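Local coordinates for hypothetical protein (Caulobacter crescentus, PDB 4GOQ) that is of unknown function but belongs to the DUF1491 family and folds as a small alpha/beta protein built round a five-stranded mixed sheet, at residues A[35-40]-A[87-93]; A[21-25]-A[94-98]; A[49-53]-A[64-68]; A[13-17]-A[102-106]. All coordinates share one frame; numbering follows the deposited sequence. Where two conformers were deposited one is given.

How the contacts relate
Three of the four contacts are strand pairings in one mixed sheet. Contact 1 is the buried one: strands 37-43 and 91-97 run parallel there with mostly aliphatic side chains. Contact 2 takes the far end of 91-97 and pairs it antiparallel with edge strand 23-28, where E94, E96 and T25 make one face more polar and F23 lies alongside E96; the two contacts meet in the salt bridge of K40 with E94. Contact 3 lies toward the other edge, in the hairpin of 48-56 and 62-65. Contact 4 is not a strand pairing: helix 6-19 packs on the loop after 91-97, and F103, L13 and A17 link it to contact 2.

Contact 1 of 4, residues A[35-40]-A[87-93]; sequences GAVLVK and DPDIWVV
L38 and I90 meet at an oblique angle on one side of the sheet, L38 CG resting 3.6 Å from I90 CD1. I90 gets there because its CG1 lies opposite the backbone N (chi1 -152°), which carries the branch back over the peptide of A36; CG1 sits 3.5 Å from A36 O and also packs on A36 CB. A83 of helix 74-86 closes over both L38 and I90. V37, W91, V39 and V93 turn to the other side, toward helix 6-19. There V37 CG2 packs on W91 CB at 4.0 Å, and the edge of the indole lies by A36 O, while W91 NE1 bonds to the carbonyl of D31. This is a parallel strand pair, 37-40 beside 91-93, in which the second strand comes in after helix 74-86. Its ladder runs W91 N to A36 O, L38 N to W91 O, V93 N to L38 O and K40 N to V93 O, the last at 2.8 Å and nearly linear (169°). Ahead of the ladder, D87 follows directly on helix 74-86 and starts a type I turn to I90; its OD1 takes the N-H of D89 from above the carboxylate plane, an Asx turn. Its other oxygen, D87 OD2, accepts from a water at 2.6 Å, and that water accepts from A36 N. An alanine at D87 would probably leave this water without its carboxylate acceptor and the N-H of D89 without its Asx-turn acceptor, freeing the turn to shift. K40 stretches out past the pair to salt bridges with D77, E73 and E94.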
# COMPACT_ATOMS: atom_id res chain seq x y z
N GLY A 35 9.23 -4.18 -8.79
CA GLY A 35 9.29 -3.82 -7.38
C GLY A 35 8.03 -4.17 -6.62
O GLY A 35 6.90 -4.01 -7.12
N ALA A 36 8.21 -4.66 -5.38
CA ALA A 36 7.09 -4.93 -4.47
C ALA A 36 6.44 -3.62 -4.06
O ALA A 36 7.04 -2.56 -4.23
CB ALA A 36 7.60 -5.66 -3.24
N VAL A 37 5.24 -3.66 -3.47
CA VAL A 37 4.52 -2.46 -3.05
C VAL A 37 4.00 -2.58 -1.61
O VAL A 37 3.48 -3.62 -1.23
CB VAL A 37 3.31 -2.14 -4.00
CG1 VAL A 37 2.60 -0.84 -3.58
CG2 VAL A 37 3.74 -2.04 -5.47
N LEU A 38 4.17 -1.49 -0.83
CA LEU A 38 3.57 -1.30 0.48
C LEU A 38 2.52 -0.23 0.32
O LEU A 38 2.83 0.82 -0.22
CB LEU A 38 4.57 -0.85 1.57
CG LEU A 38 5.53 -1.83 2.20
CD1 LEU A 38 6.24 -1.16 3.39
CD2 LEU A 38 4.81 -3.12 2.68
N VAL A 39 1.31 -0.46 0.81
CA VAL A 39 0.27 0.56 0.75
C VAL A 39 -0.11 0.95 2.17
O VAL A 39 -0.50 0.09 2.95
CB VAL A 39 -0.98 0.09 -0.05
CG1 VAL A 39 -2.08 1.16 -0.04
CG2 VAL A 39 -0.60 -0.29 -1.48
N LYS A 40 0.02 2.24 2.49
CA LYS A 40 -0.38 2.80 3.79
C LYS A 40 -1.70 3.52 3.59
O LYS A 40 -1.74 4.52 2.90
CB LYS A 40 0.69 3.77 4.30
CG LYS A 40 0.36 4.34 5.70
CD LYS A 40 1.47 5.38 6.01
CE LYS A 40 1.26 6.10 7.28
NZ LYS A 40 2.18 7.28 7.36
N ASP A 87 14.26 -4.50 1.35
CA ASP A 87 14.04 -4.50 -0.08
C ASP A 87 14.19 -3.09 -0.69
O ASP A 87 13.20 -2.37 -0.82
CB ASP A 87 12.64 -5.07 -0.38
CG ASP A 87 12.32 -5.21 -1.86
OD1 ASP A 87 13.24 -4.99 -2.70
OD2 ASP A 87 11.17 -5.57 -2.17
N PRO A 88 15.40 -2.75 -1.19
CA PRO A 88 15.62 -1.41 -1.79
C PRO A 88 14.84 -1.15 -3.10
O PRO A 88 14.86 -0.02 -3.57
CB PRO A 88 17.14 -1.41 -2.06
CG PRO A 88 17.68 -2.38 -1.02
CD PRO A 88 16.67 -3.49 -1.09
N ASP A 89 14.15 -2.17 -3.67
CA ASP A 89 13.33 -2.01 -4.89
C ASP A 89 11.85 -1.73 -4.55
O ASP A 89 11.00 -1.65 -5.46
CB ASP A 89 13.42 -3.30 -5.74
CG ASP A 89 14.74 -3.50 -6.48
OD1 ASP A 89 15.49 -2.50 -6.63
OD2 ASP A 89 14.99 -4.62 -6.96
N ILE A 90 11.52 -1.65 -3.25
CA ILE A 90 10.13 -1.51 -2.82
C ILE A 90 9.53 -0.09 -3.08
O ILE A 90 10.19 0.94 -2.93
CB ILE A 90 9.95 -1.91 -1.32
CG1 ILE A 90 8.53 -2.43 -1.05
CG2 ILE A 90 10.37 -0.78 -0.33
CD1 ILE A 90 8.32 -3.20 0.36
N TRP A 91 8.25 -0.09 -3.44
CA TRP A 91 7.40 1.08 -3.59
C TRP A 91 6.65 1.28 -2.31
O TRP A 91 6.33 0.31 -1.62
CB TRP A 91 6.37 0.90 -4.72
CG TRP A 91 6.94 0.92 -6.10
CD1 TRP A 91 7.68 -0.05 -6.71
CD2 TRP A 91 6.73 1.94 -7.08
NE1 TRP A 91 7.95 0.30 -8.01
CE2 TRP A 91 7.38 1.53 -8.27
CE3 TRP A 91 6.05 3.17 -7.07
CZ2 TRP A 91 7.38 2.30 -9.44
CZ3 TRP A 91 6.06 3.95 -8.23
CH2 TRP A 91 6.71 3.51 -9.39
N VAL A 92 6.34 2.53 -1.98
CA VAL A 92 5.48 2.84 -0.85
C VAL A 92 4.47 3.83 -1.36
O VAL A 92 4.85 4.86 -1.93
CB VAL A 92 6.23 3.35 0.43
CG1 VAL A 92 5.22 3.67 1.55
CG2 VAL A 92 7.27 2.32 0.92
N VAL A 93 3.18 3.52 -1.17
CA VAL A 93 2.09 4.37 -1.62
C VAL A 93 1.28 4.76 -0.42
O VAL A 93 0.88 3.87 0.35
CB VAL A 93 1.21 3.68 -2.72
CG1 VAL A 93 0.03 4.57 -3.07
CG2 VAL A 93 2.04 3.37 -3.98
O HOH W 1 10.79 -5.72 -4.74

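Contact 2 of 4, residues A[21-25]-A[94-98]; sequences GAFAT and EIEDR
A22 leans on the opposite strand just after G21, whose positive phi closes helix 6-19 in a Schellman motif. The methyl A22 CB sits 3.4 Å from E96 O and also touches I95 CG2 and D97 OD1. A water bridges D97 OD1 and R98 N, with a weak bond to G21 O; D97 OD1 also forms a salt bridge with R101. F23 opens the antiparallel pairing as a hydrogen-bonded pair with E96: F23 N gives to E96 O, and E96 N returns the bond to F23 O at 2.7 Å, both in the carbonyl plane. The two side chains run side by side. E96 OE1 comes up to the edge of the ring, 3.4 Å from F23 CD2, with carboxylate and ring turned 57° apart. A24 faces the other way, in a non-hydrogen-bonded pair with I95, and its CB packs on I95 CG1 at 4.0 Å. T25 closes the run with two backbone bonds to E94, whose carboxylate goes to K40. Strand 23-28 is an outermost strand of the sheet, with 91-97 between it and 37-43; A22 and A24 lie under A17 of helix 6-19, and I95 under L13.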
# COMPACT_ATOMS: atom_id res chain seq x y z
N GLY A 21 -11.65 10.82 -4.46
CA GLY A 21 -11.49 11.97 -3.57
C GLY A 21 -10.40 11.81 -2.54
O GLY A 21 -10.26 12.66 -1.65
N ALA A 22 -9.61 10.75 -2.64
CA ALA A 22 -8.55 10.55 -1.67
C ALA A 22 -7.27 11.24 -2.11
O ALA A 22 -7.14 11.64 -3.26
CB ALA A 22 -8.29 9.06 -1.47
N PHE A 23 -6.36 11.46 -1.17
CA PHE A 23 -5.05 12.02 -1.46
C PHE A 23 -4.15 10.77 -1.62
O PHE A 23 -4.15 9.92 -0.73
CB PHE A 23 -4.62 13.00 -0.34
CG PHE A 23 -3.30 13.73 -0.50
CD1 PHE A 23 -3.04 14.50 -1.63
CD2 PHE A 23 -2.34 13.70 0.51
CE1 PHE A 23 -1.83 15.19 -1.77
CE2 PHE A 23 -1.13 14.40 0.38
CZ PHE A 23 -0.88 15.14 -0.76
N ALA A 24 -3.53 10.58 -2.79
CA ALA A 24 -2.70 9.39 -3.01
C ALA A 24 -1.36 9.82 -3.54
O ALA A 24 -1.30 10.52 -4.55
CB ALA A 24 -3.38 8.43 -3.97
N THR A 25 -0.28 9.44 -2.85
CA THR A 25 1.03 9.86 -3.32
C THR A 25 2.04 8.71 -3.20
O THR A 25 1.87 7.78 -2.42
CB THR A 25 1.48 11.16 -2.61
OG1 THR A 25 2.72 11.61 -3.15
CG2 THR A 25 1.56 11.03 -1.12
N GLU A 94 1.07 6.06 -0.21
CA GLU A 94 0.29 6.50 0.95
C GLU A 94 -1.02 7.07 0.43
O GLU A 94 -1.03 7.85 -0.53
CB GLU A 94 1.10 7.54 1.78
CG GLU A 94 0.43 7.95 3.08
CD GLU A 94 1.36 8.68 4.04
OE1 GLU A 94 2.37 9.24 3.59
OE2 GLU A 94 1.06 8.68 5.26
N ILE A 95 -2.14 6.60 1.00
CA ILE A 95 -3.46 7.03 0.60
C ILE A 95 -4.15 7.59 1.84
O ILE A 95 -4.26 6.91 2.86
CB ILE A 95 -4.27 5.87 -0.05
CG1 ILE A 95 -3.57 5.36 -1.37
CG2 ILE A 95 -5.72 6.30 -0.31
CD1 ILE A 95 -4.08 4.10 -1.89
N GLU A 96 -4.62 8.83 1.74
CA GLU A 96 -5.32 9.50 2.81
C GLU A 96 -6.76 9.71 2.37
O GLU A 96 -7.03 10.41 1.40
CB GLU A 96 -4.63 10.81 3.18
CG GLU A 96 -3.45 10.64 4.11
CD GLU A 96 -2.73 11.93 4.45
OE1 GLU A 96 -1.92 12.40 3.62
OE2 GLU A 96 -2.97 12.46 5.55
N ASP A 97 -7.68 9.01 3.04
CA ASP A 97 -9.07 9.04 2.64
C ASP A 97 -9.96 9.25 3.84
O ASP A 97 -9.70 8.71 4.92
CB ASP A 97 -9.43 7.72 1.93
CG ASP A 97 -10.86 7.65 1.44
OD1 ASP A 97 -11.24 8.46 0.56
OD2 ASP A 97 -11.61 6.78 1.93
N ARG A 98 -11.04 10.03 3.64
CA ARG A 98 -12.06 10.35 4.64
C ARG A 98 -12.67 9.08 5.24
O ARG A 98 -13.00 9.08 6.42
CB ARG A 98 -13.16 11.21 4.00
O HOH W 2 -11.40 11.14 1.05

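Contact 3 of 4, residues A[49-53]-A[64-68]; sequences ARLFS and WMQPV
S53 and M65 form a single antiparallel hydrogen-bonded pair, S53 N to M65 O and M65 N to S53 O, both at 2.9 Å, after which the segment 64-68 swings away from its partner, though L51 O still receives the CA-H of Q66. F52 and Q66 lie alongside one another, with Q66 CG 3.7 Å from F52 CE1 and the amide plane 58° from the ring. At its outer edge the F52 ring puts CZ against one face of the R50 guanidinium, offset toward the rim, and R50 NH2 bonds to the carbonyl of G100. Q66 CG stands opposite the carbonyl carbon (chi1 -65°) and its chain is extended, which carries the amide past the ring to R50, where OE1 sits 3.8 Å from R50 CG. A water accepts from L51 N and lies 2.7 Å from both Q66 OE1 and V68 O, while Q66 NE2 bonds to the carbonyl of E109. An alanine in place of Q66 would probably open a gap beside the F52 ring and leave the water and E109 O without their amide partner. W64 presents the edge of its indole to the backbone of F52 and S53, with CE3 3.9 Å from F52 CB, and its NE1 bonds to E106. Against S53, P67 CG packs 3.5 Å from the hydroxyl OG, and L51 CD2 meets V68 CG1 at 3.8 Å. This is the open end of the beta hairpin of strands 48-56 and 62-65, away from its connecting turn, and beyond it P67 and V68 rest on Y79 of helix 74-86.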
# COMPACT_ATOMS: atom_id res chain seq x y z
N ALA A 49 -4.73 4.10 10.87
CA ALA A 49 -4.09 3.74 9.61
C ALA A 49 -3.77 2.26 9.53
O ALA A 49 -3.63 1.57 10.56
CB ALA A 49 -2.83 4.57 9.43
N ARG A 50 -3.67 1.76 8.30
CA ARG A 50 -3.33 0.37 8.05
C ARG A 50 -2.21 0.29 7.05
O ARG A 50 -2.06 1.19 6.22
CB ARG A 50 -4.56 -0.41 7.53
CG ARG A 50 -5.66 -0.59 8.59
CD ARG A 50 -6.88 -1.25 7.96
NE ARG A 50 -7.51 -0.40 6.95
CZ ARG A 50 -8.46 -0.81 6.11
NH1 ARG A 50 -8.91 -2.06 6.17
NH2 ARG A 50 -8.98 0.02 5.21
N LEU A 51 -1.44 -0.78 7.11
CA LEU A 51 -0.35 -0.99 6.15
C LEU A 51 -0.58 -2.36 5.50
O LEU A 51 -0.87 -3.34 6.20
CB LEU A 51 0.99 -0.91 6.89
CG LEU A 51 2.26 -0.70 6.08
CD1 LEU A 51 2.23 0.66 5.36
CD2 LEU A 51 3.46 -0.70 7.01
N PHE A 52 -0.55 -2.39 4.16
CA PHE A 52 -0.79 -3.60 3.38
C PHE A 52 0.46 -3.95 2.56
O PHE A 52 1.06 -3.06 1.95
CB PHE A 52 -2.02 -3.41 2.44
CG PHE A 52 -3.32 -3.11 3.16
CD1 PHE A 52 -4.06 -4.14 3.74
CD2 PHE A 52 -3.81 -1.82 3.26
CE1 PHE A 52 -5.27 -3.88 4.40
CE2 PHE A 52 -5.02 -1.56 3.90
CZ PHE A 52 -5.73 -2.58 4.49
N SER A 53 0.86 -5.23 2.60
CA SER A 53 1.95 -5.80 1.80
C SER A 53 1.41 -6.99 0.98
O SER A 53 0.35 -7.55 1.28
CB SER A 53 3.15 -6.21 2.64
OG SER A 53 2.84 -7.29 3.50
N TRP A 64 -3.68 -9.01 -0.35
CA TRP A 64 -2.97 -8.08 0.54
C TRP A 64 -3.10 -8.51 2.00
O TRP A 64 -4.19 -8.82 2.48
CB TRP A 64 -3.49 -6.65 0.35
CG TRP A 64 -3.24 -6.13 -1.04
CD1 TRP A 64 -4.05 -6.28 -2.13
CD2 TRP A 64 -2.05 -5.49 -1.50
NE1 TRP A 64 -3.45 -5.70 -3.25
CE2 TRP A 64 -2.22 -5.20 -2.88
CE3 TRP A 64 -0.87 -5.06 -0.86
CZ2 TRP A 64 -1.21 -4.60 -3.64
CZ3 TRP A 64 0.12 -4.44 -1.61
CH2 TRP A 64 -0.07 -4.17 -2.98
N MSE A 65 -1.98 -8.53 2.70
CA MSE A 65 -1.91 -8.91 4.11
C MSE A 65 -1.47 -7.68 4.90
O MSE A 65 -0.91 -6.76 4.29
CB MSE A 65 -0.95 -10.12 4.34
CG MSE A 65 0.52 -9.88 3.95
SE MSE A 65 1.75 -11.43 4.22
CE MSE A 65 3.40 -10.48 4.36
N GLN A 66 -1.68 -7.66 6.22
CA GLN A 66 -1.21 -6.57 7.09
C GLN A 66 -0.02 -7.12 7.86
O GLN A 66 -0.20 -8.01 8.69
CB GLN A 66 -2.30 -6.02 8.01
CG GLN A 66 -3.41 -5.35 7.20
CD GLN A 66 -4.51 -4.86 8.09
OE1 GLN A 66 -4.28 -4.06 8.99
NE2 GLN A 66 -5.73 -5.34 7.87
N PRO A 67 1.21 -6.72 7.48
CA PRO A 67 2.41 -7.29 8.13
C PRO A 67 2.67 -6.73 9.53
O PRO A 67 3.50 -7.25 10.27
CB PRO A 67 3.53 -6.91 7.18
CG PRO A 67 3.08 -5.62 6.56
CD PRO A 67 1.58 -5.71 6.45
N VAL A 68 1.97 -5.65 9.87
CA VAL A 68 2.05 -4.96 11.16
C VAL A 68 0.68 -4.30 11.37
O VAL A 68 0.06 -3.84 10.40
CB VAL A 68 3.24 -3.95 11.24
CG1 VAL A 68 3.19 -2.95 10.10
CG2 VAL A 68 3.29 -3.23 12.61
O HOH W 3 -2.08 -2.59 9.45

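Contact 4 of 4, residues A[13-17]-A[102-106]; sequences LIRRA and HFLTE
F103 lays its ring flat against helix 6-19 at A17: the CH-pi contact brings A17 CA to 3.6 Å from the ring centroid, only 7° off the normal, and A17 CB touches CD2 on the same face. Here the loop after strand 91-97 folds back across the sheet face that helix 6-19 covers and packs against the side of the helix, in a helix-on-sheet arrangement where L13 also reaches V93 and I95 of strand 91-97. F103 has its CG opposite the carbonyl carbon (chi1 -61°), which sets the ring on the helix. Next to the ring, L13 CD1 fills the angle between F103 CB and L104 CD2, at 3.9 Å from the first, and also meets the carbonyls of H102 and F103. The loop is braced from within: L104 N donates to H102 ND1 in the plane of the imidazole, and the H102 ring meets F52 edge-to-face. Farther out is R16, a helix residue whose chain bends at chi3 to bring its guanidinium side-on to the loop. T105 CG2 lies over the centre of one face of that group, 3.6 Å above its plane. At the outer edge a single acceptor takes both N-H groups: F103 O sits close to the guanidinium plane, 2.8 Å from R16 NE and 3.0 Å from R16 NH2.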
# COMPACT_ATOMS: atom_id res chain seq x y z
N LEU A 13 -3.76 2.61 -9.25
CA LEU A 13 -4.17 2.79 -7.85
C LEU A 13 -4.31 4.30 -7.52
O LEU A 13 -5.35 4.72 -6.97
CB LEU A 13 -3.16 2.13 -6.91
CG LEU A 13 -3.35 2.40 -5.38
CD1 LEU A 13 -4.66 1.76 -4.85
CD2 LEU A 13 -2.20 1.79 -4.60
N ILE A 14 -3.30 5.11 -7.90
CA ILE A 14 -3.30 6.57 -7.68
C ILE A 14 -4.48 7.18 -8.36
O ILE A 14 -5.22 7.94 -7.74
CB ILE A 14 -1.98 7.25 -8.17
CG1 ILE A 14 -0.76 6.74 -7.42
CG2 ILE A 14 -2.07 8.79 -8.13
CD1 ILE A 14 0.55 7.14 -8.16
N ARG A 15 -4.69 6.83 -9.63
CA ARG A 15 -5.79 7.35 -10.42
C ARG A 15 -7.13 7.05 -9.77
O ARG A 15 -7.95 7.96 -9.62
CB ARG A 15 -5.73 6.75 -11.84
CG ARG A 15 -7.00 6.91 -12.62
CD ARG A 15 -6.70 6.44 -14.03
NE ARG A 15 -7.91 6.20 -14.80
CZ ARG A 15 -8.62 7.15 -15.40
NH1 ARG A 15 -8.27 8.43 -15.27
NH2 ARG A 15 -9.70 6.83 -16.09
N ARG A 16 -7.36 5.79 -9.38
CA ARG A 16 -8.58 5.36 -8.71
C ARG A 16 -8.81 6.12 -7.38
O ARG A 16 -9.93 6.54 -7.09
CB ARG A 16 -8.49 3.84 -8.45
CG ARG A 16 -9.78 3.14 -8.12
CD ARG A 16 -9.70 1.63 -8.37
NE ARG A 16 -8.52 1.00 -7.76
CZ ARG A 16 -7.50 0.47 -8.45
NH1 ARG A 16 -7.51 0.48 -9.78
NH2 ARG A 16 -6.48 -0.09 -7.81
N ALA A 17 -7.76 6.25 -6.56
CA ALA A 17 -7.88 6.93 -5.27
C ALA A 17 -8.23 8.40 -5.49
O ALA A 17 -9.17 8.89 -4.87
CB ALA A 17 -6.59 6.79 -4.47
N HIS A 102 -8.71 1.83 0.93
CA HIS A 102 -7.40 1.54 0.38
C HIS A 102 -7.42 1.52 -1.17
O HIS A 102 -6.33 1.52 -1.76
CB HIS A 102 -6.85 0.21 0.95
CG HIS A 102 -7.85 -0.91 0.84
ND1 HIS A 102 -8.21 -1.44 -0.37
CD2 HIS A 102 -8.56 -1.52 1.82
CE1 HIS A 102 -9.10 -2.38 -0.10
NE2 HIS A 102 -9.35 -2.46 1.20
N PHE A 103 -8.62 1.44 -1.82
CA PHE A 103 -8.78 1.42 -3.30
C PHE A 103 -8.07 0.22 -3.99
O PHE A 103 -7.82 0.25 -5.20
CB PHE A 103 -8.31 2.75 -3.93
CG PHE A 103 -9.11 3.92 -3.41
CD1 PHE A 103 -10.37 4.22 -3.94
CD2 PHE A 103 -8.65 4.69 -2.34
CE1 PHE A 103 -11.11 5.31 -3.45
CE2 PHE A 103 -9.40 5.77 -1.85
CZ PHE A 103 -10.62 6.07 -2.41
N LEU A 104 -7.77 -0.83 -3.22
CA LEU A 104 -7.11 -2.01 -3.79
C LEU A 104 -8.15 -2.89 -4.45
O LEU A 104 -9.21 -3.11 -3.85
CB LEU A 104 -6.36 -2.79 -2.69
CG LEU A 104 -5.20 -2.00 -2.02
CD1 LEU A 104 -4.73 -2.69 -0.73
CD2 LEU A 104 -4.07 -1.75 -3.01
N THR A 105 -7.86 -3.44 -5.64
CA THR A 105 -8.86 -4.30 -6.32
C THR A 105 -8.71 -5.77 -5.93
O THR A 105 -9.67 -6.52 -6.04
CB THR A 105 -8.82 -4.15 -7.83
OG1 THR A 105 -7.56 -4.60 -8.34
CG2 THR A 105 -9.10 -2.73 -8.28
N GLU A 106 -7.49 -6.19 -5.51
CA GLU A 106 -7.21 -7.57 -5.11
C GLU A 106 -7.79 -7.83 -3.71
O GLU A 106 -7.96 -6.87 -2.95
CB GLU A 106 -5.69 -7.86 -5.11
CG GLU A 106 -4.97 -7.58 -6.43
CD GLU A 106 -4.58 -6.14 -6.69
OE1 GLU A 106 -4.70 -5.30 -5.77
OE2 GLU A 106 -4.20 -5.83 -7.85